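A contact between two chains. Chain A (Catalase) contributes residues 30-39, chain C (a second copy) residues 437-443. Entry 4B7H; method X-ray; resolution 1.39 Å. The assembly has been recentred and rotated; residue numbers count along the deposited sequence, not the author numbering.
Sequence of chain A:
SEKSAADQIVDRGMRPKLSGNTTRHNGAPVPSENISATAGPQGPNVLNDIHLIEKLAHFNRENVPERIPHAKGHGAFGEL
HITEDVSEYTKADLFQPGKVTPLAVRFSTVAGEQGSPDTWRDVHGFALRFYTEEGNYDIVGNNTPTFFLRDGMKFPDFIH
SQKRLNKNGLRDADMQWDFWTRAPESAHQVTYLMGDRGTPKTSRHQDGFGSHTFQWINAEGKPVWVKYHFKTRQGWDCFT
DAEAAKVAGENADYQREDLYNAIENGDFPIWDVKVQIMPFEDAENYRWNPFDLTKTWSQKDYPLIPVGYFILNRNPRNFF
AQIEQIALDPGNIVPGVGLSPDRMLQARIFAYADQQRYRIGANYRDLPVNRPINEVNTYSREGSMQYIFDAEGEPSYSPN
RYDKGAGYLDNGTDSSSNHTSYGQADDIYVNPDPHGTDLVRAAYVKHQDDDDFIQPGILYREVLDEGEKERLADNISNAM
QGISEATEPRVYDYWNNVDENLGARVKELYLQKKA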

# COMPACT_ATOMS: atom_id res chain seq x y z
N VAL A 30 4.78 2.42 29.28
CA VAL A 30 4.40 3.76 28.87
C VAL A 30 4.41 4.69 30.06
O VAL A 30 3.76 4.40 31.05
CB VAL A 30 2.97 3.78 28.28
CG1 VAL A 30 2.46 5.22 28.12
CG2 VAL A 30 2.93 3.07 26.94
N PRO A 31 5.15 5.82 29.98
CA PRO A 31 5.11 6.75 31.11
C PRO A 31 3.74 7.44 31.26
O PRO A 31 3.17 7.44 32.35
CB PRO A 31 6.22 7.77 30.78
CG PRO A 31 7.15 7.01 29.83
CD PRO A 31 6.22 6.15 29.02
N SER A 32 3.21 8.01 30.18
CA SER A 32 1.92 8.70 30.27
C SER A 32 1.08 8.57 29.01
O SER A 32 1.60 8.64 27.89
CB SER A 32 2.13 10.19 30.59
OG SER A 32 0.90 10.86 30.81
N GLU A 33 -0.23 8.42 29.23
CA GLU A 33 -1.21 8.50 28.15
C GLU A 33 -1.84 9.89 28.09
O GLU A 33 -2.72 10.12 27.27
CB GLU A 33 -2.33 7.47 28.36
CG GLU A 33 -1.89 6.02 28.36
CD GLU A 33 -1.40 5.53 27.00
OE1 GLU A 33 -1.37 6.31 26.02
OE2 GLU A 33 -1.08 4.32 26.91
N ASN A 34 -1.38 10.79 28.96
CA ASN A 34 -2.02 12.08 29.17
C ASN A 34 -1.20 13.31 28.79
O ASN A 34 -1.76 14.31 28.34
CB ASN A 34 -2.45 12.22 30.63
CG ASN A 34 -3.54 11.23 31.03
OD1 ASN A 34 -4.27 10.71 30.18
ND2 ASN A 34 -3.66 10.96 32.33
N ILE A 35 0.11 13.25 29.00
CA ILE A 35 0.96 14.43 28.85
C ILE A 35 2.16 14.09 27.99
O ILE A 35 2.81 13.07 28.22
CB ILE A 35 1.46 14.94 30.22
CG1 ILE A 35 0.28 15.23 31.15
CG2 ILE A 35 2.38 16.17 30.05
CD1 ILE A 35 0.67 15.75 32.53
N SER A 36 2.43 14.94 27.00
CA SER A 36 3.58 14.75 26.11
C SER A 36 4.80 15.53 26.61
O SER A 36 4.66 16.49 27.38
CB SER A 36 3.23 15.12 24.66
OG SER A 36 2.73 16.45 24.56
N ALA A 37 5.98 15.10 26.17
CA ALA A 37 7.24 15.65 26.69
C ALA A 37 7.67 16.92 25.96
O ALA A 37 7.66 16.98 24.72
CB ALA A 37 8.33 14.59 26.63
N THR A 38 8.07 17.93 26.73
CA THR A 38 8.46 19.21 26.17
C THR A 38 9.81 19.66 26.75
O THR A 38 10.23 19.18 27.81
CB THR A 38 7.38 20.29 26.44
OG1 THR A 38 7.12 20.37 27.85
CG2 THR A 38 6.07 19.97 25.69
N ALA A 39 10.48 20.56 26.04
CA ALA A 39 11.75 21.11 26.51
C ALA A 39 11.44 22.32 27.39
O ALA A 39 11.46 23.46 26.91
CB ALA A 39 12.63 21.49 25.33
N THR C 437 14.66 24.13 31.93
CA THR C 437 15.83 23.78 31.15
C THR C 437 15.90 22.29 30.82
O THR C 437 16.86 21.84 30.19
CB THR C 437 17.11 24.17 31.91
OG1 THR C 437 17.22 23.38 33.09
CG2 THR C 437 17.04 25.63 32.32
N ASP C 438 14.88 21.53 31.24
CA ASP C 438 14.91 20.07 31.13
C ASP C 438 13.77 19.50 30.28
O ASP C 438 12.68 20.08 30.20
CB ASP C 438 14.83 19.43 32.52
CG ASP C 438 16.00 19.81 33.42
OD1 ASP C 438 17.14 19.84 32.94
OD2 ASP C 438 15.76 20.08 34.61
N LEU C 439 14.01 18.35 29.65
CA LEU C 439 12.93 17.56 29.05
C LEU C 439 12.04 17.12 30.19
O LEU C 439 12.50 16.44 31.11
CB LEU C 439 13.45 16.32 28.31
CG LEU C 439 14.05 16.40 26.91
CD1 LEU C 439 15.47 16.94 27.00
CD2 LEU C 439 14.04 15.03 26.23
N VAL C 440 10.77 17.51 30.14
CA VAL C 440 9.84 17.21 31.21
C VAL C 440 8.48 16.80 30.65
O VAL C 440 8.17 17.03 29.48
CB VAL C 440 9.61 18.44 32.12
CG1 VAL C 440 10.84 18.73 32.98
CG2 VAL C 440 9.21 19.67 31.29
N ARG C 441 7.67 16.20 31.51
CA ARG C 441 6.22 16.12 31.29
C ARG C 441 5.59 16.97 32.38
O ARG C 441 5.66 16.63 33.57
CB ARG C 441 5.72 14.68 31.37
CG ARG C 441 6.33 13.78 30.31
CD ARG C 441 5.87 12.33 30.44
NE ARG C 441 6.50 11.50 29.42
CZ ARG C 441 7.66 10.86 29.56
NH1 ARG C 441 8.32 10.93 30.70
NH2 ARG C 441 8.15 10.14 28.56
N ALA C 442 5.03 18.11 31.99
CA ALA C 442 4.61 19.12 32.96
C ALA C 442 3.29 19.76 32.57
O ALA C 442 2.89 19.71 31.41
CB ALA C 442 5.69 20.21 33.09
N ALA C 443 2.64 20.39 33.54
CA ALA C 443 1.47 21.21 33.25
C ALA C 443 1.87 22.45 32.44
O ALA C 443 3.05 22.83 32.41
CB ALA C 443 0.80 21.63 34.54
O HOH W 1 4.85 11.58 27.19
O HOH W 2 5.21 18.67 29.16

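The contact between these two copies of catalase is a short antiparallel β-pairing across a subunit boundary, extended at one end by a long arginine side chain and by two waters that take over where direct backbone hydrogen bonding stops. It illustrates a general principle: a few residues of paired backbone fix the register between chains, and the side chains and solvent around them then complete the fit.

The centre of the pairing is A:Thr38 opposite C:Val440. These residues form a hydrogen-bonded antiparallel pair, each giving its amide to the other's carbonyl: A:Thr38 N to C:Val440 O at 2.9 Å and C:Val440 N to A:Thr38 O at 2.9 Å, with angles at hydrogen of 163° and 167°. Two short, nearly straight bonds between the same two residues define the register without help from any side chain. The same carbonyls also receive CA-H...O contacts, A:Ala37 CA lying 3.2 Å from C:Val440 O and C:Leu439 CA lying 3.4 Å from A:Thr38 O, as is common where antiparallel strands run close. The next pair, A:Ala39 with C:Leu439, is of the non-hydrogen-bonded kind, and its CA atoms approach to 4.5 Å.

Side chains alternate across this small sheet. A:Thr38 and C:Val440 share one face, where A:Thr38 OG1 and C:Val440 CG2 are 4.1 Å apart; both residues are β-branched, a shape well suited to extended backbone. A:Ala39 and C:Leu439 project from the other face.

C:Arg441 loses more area to the opposing stretch than any other residue here, 109 Å² of the 471 Å² buried in total. Its chi1 is m, while chi2 and chi3 are both t, so the aliphatic chain reaches out in extended form. Along the way C:Arg441 CB packs 3.9 Å from A:Ile35 CG2, and C:Arg441 CG lies 4.3 Å from A:Ala37 CB. At the far end A:Pro31 covers one face of the guanidinium, with A:Pro31 CG 3.5 Å from C:Arg441 NH2. A nonpolar, puckered pyrrolidine ring suits that position, since its CH2 groups can lie over the face while leaving the in-plane N-H groups free; both terminal nitrogens find hydrogen-bond partners elsewhere in the structure. Nearby, A:Ser32 OG accepts from the amides of A:Asn34 and A:Ile35, at 2.9 Å from A:Asn34 N and 3.1 Å from A:Ile35 N, bracing the turn that leads to A:Ile35.

The waters link groups that do not meet directly. Water 1 accepts from C:Arg441 NE at 2.8 Å and donates to A:Ile35 O at 2.7 Å, joining the arginine to the chain A backbone. Water 2 accepts from C:Ala442 N at 2.9 Å and donates to A:Thr38 OG1, also at 2.9 Å, so the threonine hydroxyl, on a p rotamer, is tied to the backbone just beyond the paired strand of chain C. Beside this water the methyl A:Ile35 CG2 lies 3.8 Å from the same amide, C:Ala442 N, so the isoleucine side chain lies close to the solvent-bridged backbone.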